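Local coordinates for protein phosphoribosyl-AMP cyclohydrolase (Medicago truncatula, PDB 7BGM) that probably catalyses the second and third steps of histidine biosynthesis, hydrolysing phosphoribosyl-ATP to phosphoribosyl-AMP and diphosphate, then opening the purine ring of the product, at residues 167-172 and 187-192; 52-55 and 60-63; 97-100 and 105-108. One frame throughout, in Å; residues are numbered along the deposited sequence.

Interaction 1: residues 167-172 and 187-192; sequences REEANE and ASEMAD. With ZN (zinc ion), chain E.
Glu169 meets Glu189 and Asp192 through a shared zinc ion, which links two antiparallel helices whose local axes approach to 8.7 Å at 160°. The coordination is monodentate from all three residues: Glu169 OE1, Glu189 OE1 and Asp192 OD2 each lie 2.0 Å from zinc, while the second oxygens stand back, Glu189 OE2 at 3.0 Å from the metal. A water at 2.1 Å from zinc completes the observed shell, and its bond to Glu189 OE2 is weak.

Sharing the cation brings like-charged oxygens together without hydrogen bonds, as the 3.0 Å between Glu169 OE1 and Glu189 OE1 attests. These two glutamates cross at about a right angle, yet their carboxylates are nearly coplanar (14°), whereas that of Asp192 is turned 72° from the Glu169 plane. Both glutamate chains fold at chi2, which brings their carboxylates back to the metal.

Carbon contacts fill in around the ligands. Glu169 OE1 touches Asp192 CB at 3.1 Å, and Glu172 CB abuts Glu189 OE1 at 3.2 Å.

Second-shell charges hold the outer oxygens: Lys165 forms a salt bridge with Glu169 OE2, Arg185 with Glu189 OE2, and Arg218 of the second subunit with Asp192 OD1. The site therefore lies close to the dimer interface.

Acidic side chains from neighbouring antiparallel helices gathered on a divalent cation are characteristic of the all-helical MazG-type pyrophosphohydrolases; this is the metal site of the phosphoribosyl-ATP pyrophosphohydrolase domain, where the cation probably serves diphosphate release.

Interaction 2: residues 52-55 and 60-63; sequences TFYS and SLWT
A two-stranded antiparallel beta hairpin is formed here, with Phe53 and Trp62 as a hydrogen-bonded pair joined by two nearly straight bonds: Phe53 N to Trp62 O at 2.8 Å and Trp62 N to Phe53 O at 2.9 Å. Nearer the turn, Ser55 N reaches Ser60 O at 2.7 Å (170° at the hydrogen), whereas the return bond from Ser60 N to Ser55 O is weak.

On the face of Phe53 and Trp62, the indole NE1 lies 3.6 Å from Phe53 CB, and its CD1 edge points at Ser55. Trp62 CG sits between its backbone N and carbonyl carbon (chi1 68°), which swings the indole across to the other strand. The two ring planes meet obliquely at 34°.

The other face carries Thr52, Tyr54, Leu61 and Thr63. Leu61 CG packs against Thr52 CG2 at 3.8 Å, and the Tyr54 ring lies along the Ser60 backbone, CE1 coming within 3.6 Å of Ser60 N. Tyr54 CD1 also makes a loose apolar contact with Leu61 CD1 at 4.3 Å. Substituting alanine for Tyr54 is likely to leave the Ser60 backbone without its aromatic neighbour and Leu61 CD1 without its ring partner.

Trp62 binds AMP in another structure of this protein. Helix 39-48 covers Leu61 and Thr52, Met33 of strand 31-37 touches both Phe53 and Trp62, and backbone bonds between Tyr54 and Phe36 tie the hairpin to that strand.

Interaction 3: residues 97-100 and 105-108; sequences CHTG and YYTP. With ZN (zinc ion), chain C; ZN (zinc ion), chain F.
Tyr106 reaches from strand 105-108 to the turn at 97-100, where Cys97 and Thr99 receive the far end of its ring. From CB, the first torsion places CG between the backbone N and the carbonyl carbon (chi1 51°), directing the ring at the loop. CE2 is the first atom to make contact: it comes 4.0 Å from Cys97 SG and 3.8 Å from Thr99 OG1. The sulfur lies at the ring edge, 88° off the ring normal, so this is an in-plane sulfur-aromatic contact. Next along the ring, CZ also passes close to Thr99 OG1, which approaches obliquely. At the tip, OH meets the methyl CG2 of Thr99 at 3.4 Å; no hydrogen bond joins the two residues, and the Thr99 hydroxyl instead makes a weak bond with Ala101 N.

The sulfur that Tyr106 flanks is a zinc ligand, with Cys97 SG 2.2 Å from the metal. Cys104 of the same chain and Cys81 of the second subunit supply the other two sulfurs. Thr99 N also donates to Cys97 SG over 3.5 Å, almost straight at 168°, within a type I turn closed by Gly100 N to Cys97 O at 2.9 Å. This N-H...S bond helps fix the direction of the sulfur.

The same turn presents His98, whose NE2 binds a second zinc at 2.0 Å. That ion has two waters, one of them at a long distance, and Cys81 of the second subunit as further ligands, so the Cys81 sulfur bridges both metals.

Three cysteines on one zinc, drawn from both subunits, are characteristic of the metal site of phosphoribosyl-AMP cyclohydrolase, built at the dimer interface; Tyr106 borders it through the ring edge at Cys97 SG and also packs on Cys81 of the second subunit.

Along the chain the contacts come in the order interaction 2, interaction 3, interaction 1, each closing before the next opens, so none nests or crosses. Interaction 2 closes a four-residue hairpin turn between strands 52-55 and 60-63. Interaction 3 likewise spans four residues, tying the loop after strand 85-92 to strand 105-108. Both belong to the cyclohydrolase part, their centres about 19 Å apart. Interaction 1 spans fourteen residues and joins helices 159-178 and 183-204 of the pyrophosphohydrolase part; its centre lies about 36 Å from that of interaction 3, across the chain's centre. Interactions 1 and 3 both hold zinc and touch the second subunit, whereas interaction 2 does neither.

Interaction 1: residues 167-172 and 187-192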
loop_
_atom_site.group_PDB
_atom_site.type_symbol
_atom_site.label_atom_id
_atom_site.label_comp_id
_atom_site.label_asym_id
_atom_site.label_seq_id
_atom_site.Cartn_x
_atom_site.Cartn_y
_atom_site.Cartn_z
ATOM N N ARG A 167 20.219 -13.043 -13.595
ATOM C CA ARG A 167 20.320 -13.113 -15.045
ATOM C C ARG A 167 19.482 -14.265 -15.603
ATOM O O ARG A 167 18.758 -14.098 -16.598
ATOM C CB ARG A 167 21.795 -13.253 -15.443
ATOM C CG ARG A 167 22.588 -11.966 -15.240
ATOM C CD ARG A 167 24.041 -12.084 -15.669
ATOM N NE ARG A 167 24.732 -10.797 -15.578
ATOM C CZ ARG A 167 25.593 -10.477 -14.615
ATOM N NH1 ARG A 167 25.873 -11.345 -13.652
ATOM N NH2 ARG A 167 26.150 -9.278 -14.604
ATOM N N GLU A 168 19.565 -15.440 -14.965
ATOM C CA GLU A 168 18.796 -16.602 -15.401
ATOM C C GLU A 168 17.298 -16.334 -15.356
ATOM O O GLU A 168 16.563 -16.697 -16.288
ATOM C CB GLU A 168 19.140 -17.800 -14.520
ATOM C CG GLU A 168 18.067 -18.888 -14.476
ATOM C CD GLU A 168 18.503 -20.125 -13.699
ATOM O OE1 GLU A 168 19.640 -20.611 -13.916
ATOM O OE2 GLU A 168 17.710 -20.618 -12.873
ATOM N N GLU A 169 16.827 -15.715 -14.266
ATOM C CA GLU A 169 15.395 -15.493 -14.090
ATOM C C GLU A 169 14.870 -14.439 -15.057
ATOM O O GLU A 169 13.727 -14.534 -15.532
ATOM C CB GLU A 169 15.094 -15.072 -12.646
ATOM C CG GLU A 169 15.364 -16.143 -11.580
ATOM C CD GLU A 169 14.474 -17.368 -11.715
ATOM O OE1 GLU A 169 13.566 -17.358 -12.578
ATOM O OE2 GLU A 169 14.679 -18.342 -10.953
ATOM N N ALA A 170 15.669 -13.399 -15.316
ATOM C CA ALA A 170 15.256 -12.377 -16.267
ATOM C C ALA A 170 15.050 -12.989 -17.645
ATOM O O ALA A 170 14.101 -12.643 -18.362
ATOM C CB ALA A 170 16.297 -11.260 -16.332
ATOM N N ASN A 171 15.933 -13.911 -18.028
ATOM C CA ASN A 171 15.761 -14.613 -19.295
ATOM C C ASN A 171 14.512 -15.493 -19.286
ATOM O O ASN A 171 13.817 -15.592 -20.307
ATOM C CB ASN A 171 17.000 -15.447 -19.592
ATOM C CG ASN A 171 16.914 -16.147 -20.925
ATOM O OD1 ASN A 171 16.885 -15.500 -21.976
ATOM N ND2 ASN A 171 16.871 -17.477 -20.894
ATOM N N GLU A 172 14.240 -16.176 -18.162
ATOM C CA GLU A 172 13.011 -16.968 -18.036
ATOM C C GLU A 172 11.774 -16.105 -18.241
ATOM O O GLU A 172 10.817 -16.518 -18.908
ATOM C CB GLU A 172 12.931 -17.646 -16.663
ATOM C CG GLU A 172 13.900 -18.783 -16.438
ATOM C CD GLU A 172 13.760 -19.883 -17.473
ATOM O OE1 GLU A 172 12.623 -20.342 -17.726
ATOM O OE2 GLU A 172 14.793 -20.273 -18.037
ATOM N N ALA A 187 3.505 -14.707 -14.484
ATOM C CA ALA A 187 3.425 -14.258 -13.093
ATOM C C ALA A 187 4.436 -14.995 -12.225
ATOM O O ALA A 187 5.087 -14.404 -11.354
ATOM C CB ALA A 187 2.009 -14.473 -12.557
ATOM N N SER A 188 4.559 -16.299 -12.437
ATOM C CA SER A 188 5.482 -17.084 -11.640
ATOM C C SER A 188 6.926 -16.661 -11.889
ATOM O O SER A 188 7.724 -16.569 -10.948
ATOM C CB SER A 188 5.283 -18.563 -11.951
ATOM O OG SER A 188 6.156 -19.325 -11.166
ATOM N N GLU A 189 7.280 -16.391 -13.146
ATOM C CA GLU A 189 8.649 -15.962 -13.436
ATOM C C GLU A 189 8.916 -14.548 -12.927
ATOM O O GLU A 189 10.029 -14.249 -12.469
ATOM C CB GLU A 189 8.926 -16.062 -14.929
ATOM C CG GLU A 189 8.986 -17.523 -15.389
ATOM C CD GLU A 189 9.935 -18.367 -14.532
ATOM O OE1 GLU A 189 10.988 -17.855 -14.119
ATOM O OE2 GLU A 189 9.635 -19.551 -14.268
ATOM N N MET A 190 7.924 -13.654 -13.010
ATOM C CA MET A 190 8.100 -12.327 -12.421
ATOM C C MET A 190 8.327 -12.417 -10.920
ATOM O O MET A 190 9.108 -11.638 -10.356
ATOM C CB MET A 190 6.884 -11.443 -12.703
ATOM C CG MET A 190 7.045 -10.003 -12.214
ATOM S SD MET A 190 8.285 -9.096 -13.175
ATOM C CE MET A 190 8.258 -7.552 -12.262
ATOM N N ALA A 191 7.653 -13.352 -10.252
ATOM C CA ALA A 191 7.890 -13.510 -8.823
ATOM C C ALA A 191 9.313 -13.986 -8.555
ATOM O O ALA A 191 9.941 -13.547 -7.581
ATOM C CB ALA A 191 6.864 -14.465 -8.204
ATOM N N ASP A 192 9.857 -14.843 -9.436
ATOM C CA ASP A 192 11.250 -15.281 -9.318
ATOM C C ASP A 192 12.206 -14.110 -9.495
ATOM O O ASP A 192 13.190 -13.972 -8.754
ATOM C CB ASP A 192 11.581 -16.343 -10.366
ATOM C CG ASP A 192 10.895 -17.682 -10.137
ATOM O OD1 ASP A 192 10.202 -17.855 -9.116
ATOM O OD2 ASP A 192 11.063 -18.574 -11.016
HETATM ZN ZN ZN E . 12.095 -18.737 -12.725
HETATM O O HOH W 1 12.710 -20.652 -13.293
#

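Interaction 2: residues 52-55 and 60-63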
loop_
_atom_site.group_PDB
_atom_site.type_symbol
_atom_site.label_atom_id
_atom_site.label_comp_id
_atom_site.label_asym_id
_atom_site.label_seq_id
_atom_site.Cartn_x
_atom_site.Cartn_y
_atom_site.Cartn_z
ATOM N N THR A 52 -2.641 17.890 7.687
ATOM C CA THR A 52 -3.126 18.675 8.815
ATOM C C THR A 52 -4.434 18.077 9.310
ATOM O O THR A 52 -5.284 17.659 8.507
ATOM C CB THR A 52 -3.295 20.147 8.391
ATOM O OG1 THR A 52 -2.028 20.648 7.955
ATOM C CG2 THR A 52 -3.782 21.003 9.550
ATOM N N PHE A 53 -4.593 18.059 10.636
ATOM C CA PHE A 53 -5.665 17.336 11.312
ATOM C C PHE A 53 -6.299 18.248 12.342
ATOM O O PHE A 53 -5.775 19.321 12.667
ATOM C CB PHE A 53 -5.144 16.061 12.009
ATOM C CG PHE A 53 -4.496 15.087 11.069
ATOM C CD1 PHE A 53 -5.251 14.103 10.423
ATOM C CD2 PHE A 53 -3.129 15.159 10.824
ATOM C CE1 PHE A 53 -4.647 13.213 9.513
ATOM C CE2 PHE A 53 -2.518 14.285 9.938
ATOM C CZ PHE A 53 -3.268 13.279 9.291
ATOM N N TYR A 54 -7.427 17.802 12.873
ATOM C CA TYR A 54 -8.038 18.419 14.052
ATOM C C TYR A 54 -7.969 17.443 15.217
ATOM O O TYR A 54 -8.456 16.316 15.106
ATOM C CB TYR A 54 -9.486 18.781 13.770
ATOM C CG TYR A 54 -10.202 19.470 14.902
ATOM C CD1 TYR A 54 -10.052 20.838 15.114
ATOM C CD2 TYR A 54 -11.043 18.761 15.748
ATOM C CE1 TYR A 54 -10.718 21.476 16.142
ATOM C CE2 TYR A 54 -11.722 19.403 16.792
ATOM C CZ TYR A 54 -11.544 20.753 16.976
ATOM O OH TYR A 54 -12.212 21.395 17.996
ATOM N N SER A 55 -7.398 17.876 16.336
ATOM C CA SER A 55 -7.325 17.026 17.527
ATOM C C SER A 55 -8.620 17.151 18.327
ATOM O O SER A 55 -8.973 18.244 18.777
ATOM C CB SER A 55 -6.122 17.392 18.398
ATOM O OG SER A 55 -6.254 16.865 19.721
ATOM N N SER A 60 -8.151 21.470 18.597
ATOM C CA SER A 60 -7.229 22.363 17.909
ATOM C C SER A 60 -6.683 21.718 16.638
ATOM O O SER A 60 -6.590 20.496 16.530
ATOM C CB SER A 60 -6.073 22.756 18.834
ATOM O OG SER A 60 -5.026 23.373 18.115
ATOM N N LEU A 61 -6.348 22.562 15.668
ATOM C CA LEU A 61 -5.654 22.106 14.471
ATOM C C LEU A 61 -4.219 21.737 14.819
ATOM O O LEU A 61 -3.600 22.346 15.692
ATOM C CB LEU A 61 -5.655 23.207 13.414
ATOM C CG LEU A 61 -6.089 22.887 11.989
ATOM C CD1 LEU A 61 -7.504 22.315 12.007
ATOM C CD2 LEU A 61 -6.006 24.152 11.147
ATOM N N TRP A 62 -3.683 20.741 14.122
ATOM C CA TRP A 62 -2.259 20.447 14.233
ATOM C C TRP A 62 -1.774 19.810 12.951
ATOM O O TRP A 62 -2.505 19.087 12.273
ATOM C CB TRP A 62 -1.921 19.547 15.428
ATOM C CG TRP A 62 -2.426 18.126 15.322
ATOM C CD1 TRP A 62 -3.729 17.686 15.487
ATOM C CD2 TRP A 62 -1.635 16.964 15.087
ATOM N NE1 TRP A 62 -3.784 16.298 15.341
ATOM C CE2 TRP A 62 -2.509 15.836 15.116
ATOM C CE3 TRP A 62 -0.260 16.751 14.891
ATOM C CZ2 TRP A 62 -2.050 14.524 14.914
ATOM C CZ3 TRP A 62 0.193 15.455 14.715
ATOM C CH2 TRP A 62 -0.707 14.350 14.702
ATOM N N THR A 63 -0.533 20.109 12.624
ATOM C CA THR A 63 0.095 19.615 11.410
ATOM C C THR A 63 1.100 18.557 11.827
ATOM O O THR A 63 1.952 18.812 12.694
ATOM C CB THR A 63 0.757 20.754 10.650
ATOM O OG1 THR A 63 -0.257 21.691 10.237
ATOM C CG2 THR A 63 1.528 20.225 9.418
#

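Interaction 3: residues 97-100 and 105-108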
loop_
_atom_site.group_PDB
_atom_site.type_symbol
_atom_site.label_atom_id
_atom_site.label_comp_id
_atom_site.label_asym_id
_atom_site.label_seq_id
_atom_site.Cartn_x
_atom_site.Cartn_y
_atom_site.Cartn_z
ATOM N N CYS A 97 4.967 7.966 13.635
ATOM C CA CYS A 97 4.409 7.789 14.980
ATOM C C CYS A 97 5.287 8.495 16.018
ATOM O O CYS A 97 6.521 8.504 15.926
ATOM C CB CYS A 97 4.233 6.297 15.326
ATOM S SG CYS A 97 3.301 6.087 16.887
ATOM N N HIS A 98 4.629 9.126 16.997
ATOM C CA HIS A 98 5.339 9.759 18.103
ATOM C C HIS A 98 6.202 8.769 18.875
ATOM O O HIS A 98 7.148 9.183 19.558
ATOM C CB HIS A 98 4.341 10.420 19.066
ATOM C CG HIS A 98 3.445 9.442 19.779
ATOM N ND1 HIS A 98 3.727 8.941 21.036
ATOM C CD2 HIS A 98 2.278 8.866 19.404
ATOM C CE1 HIS A 98 2.772 8.099 21.401
ATOM N NE2 HIS A 98 1.880 8.037 20.429
ATOM N N THR A 99 5.877 7.478 18.808
ATOM C CA THR A 99 6.690 6.466 19.473
ATOM C C THR A 99 8.007 6.215 18.753
ATOM O O THR A 99 8.863 5.503 19.289
ATOM C CB THR A 99 5.940 5.126 19.559
ATOM O OG1 THR A 99 5.705 4.622 18.237
ATOM C CG2 THR A 99 4.617 5.263 20.296
ATOM N N GLY A 100 8.183 6.748 17.544
ATOM C CA GLY A 100 9.345 6.459 16.725
ATOM C C GLY A 100 9.119 5.412 15.653
ATOM O O GLY A 100 9.945 5.304 14.726
ATOM N N TYR A 105 0.835 1.857 13.081
ATOM C CA TYR A 105 0.167 0.548 13.093
ATOM C C TYR A 105 1.199 -0.552 13.202
ATOM O O TYR A 105 1.799 -0.963 12.209
ATOM C CB TYR A 105 -0.719 0.345 11.844
ATOM C CG TYR A 105 -1.860 1.343 11.746
ATOM C CD1 TYR A 105 -3.122 1.042 12.304
ATOM C CD2 TYR A 105 -1.678 2.606 11.157
ATOM C CE1 TYR A 105 -4.179 1.943 12.203
ATOM C CE2 TYR A 105 -2.718 3.521 11.072
ATOM C CZ TYR A 105 -3.974 3.179 11.582
ATOM O OH TYR A 105 -4.989 4.112 11.478
ATOM N N TYR A 106 1.441 -0.987 14.446
ATOM C CA TYR A 106 2.431 -2.005 14.770
ATOM C C TYR A 106 1.931 -2.957 15.863
ATOM O O TYR A 106 2.743 -3.668 16.483
ATOM C CB TYR A 106 3.735 -1.317 15.206
ATOM C CG TYR A 106 3.518 -0.284 16.254
ATOM C CD1 TYR A 106 3.384 -0.664 17.594
ATOM C CD2 TYR A 106 3.499 1.075 15.935
ATOM C CE1 TYR A 106 3.196 0.270 18.576
ATOM C CE2 TYR A 106 3.299 2.041 16.922
ATOM C CZ TYR A 106 3.153 1.626 18.249
ATOM O OH TYR A 106 2.944 2.530 19.270
ATOM N N THR A 107 0.623 -2.977 16.142
ATOM C CA THR A 107 0.078 -3.800 17.218
ATOM C C THR A 107 -0.791 -4.893 16.598
ATOM O O THR A 107 -1.973 -4.668 16.291
ATOM C CB THR A 107 -0.714 -2.914 18.180
ATOM O OG1 THR A 107 0.181 -1.896 18.725
ATOM C CG2 THR A 107 -1.330 -3.737 19.341
ATOM N N PRO A 108 -0.238 -6.081 16.340
ATOM C CA PRO A 108 -1.016 -7.129 15.651
ATOM C C PRO A 108 -1.874 -7.869 16.656
ATOM O O PRO A 108 -1.386 -8.316 17.690
ATOM C CB PRO A 108 0.058 -8.034 15.040
ATOM C CG PRO A 108 1.258 -7.877 15.986
ATOM C CD PRO A 108 1.137 -6.512 16.653
HETATM ZN ZN ZN C . 1.256 6.900 16.415
HETATM ZN ZN ZN F . 0.014 7.268 20.209
HETATM O O HOH W 2 -1.576 8.666 20.657
HETATM O O HOH W 3 0.362 5.557 22.082
#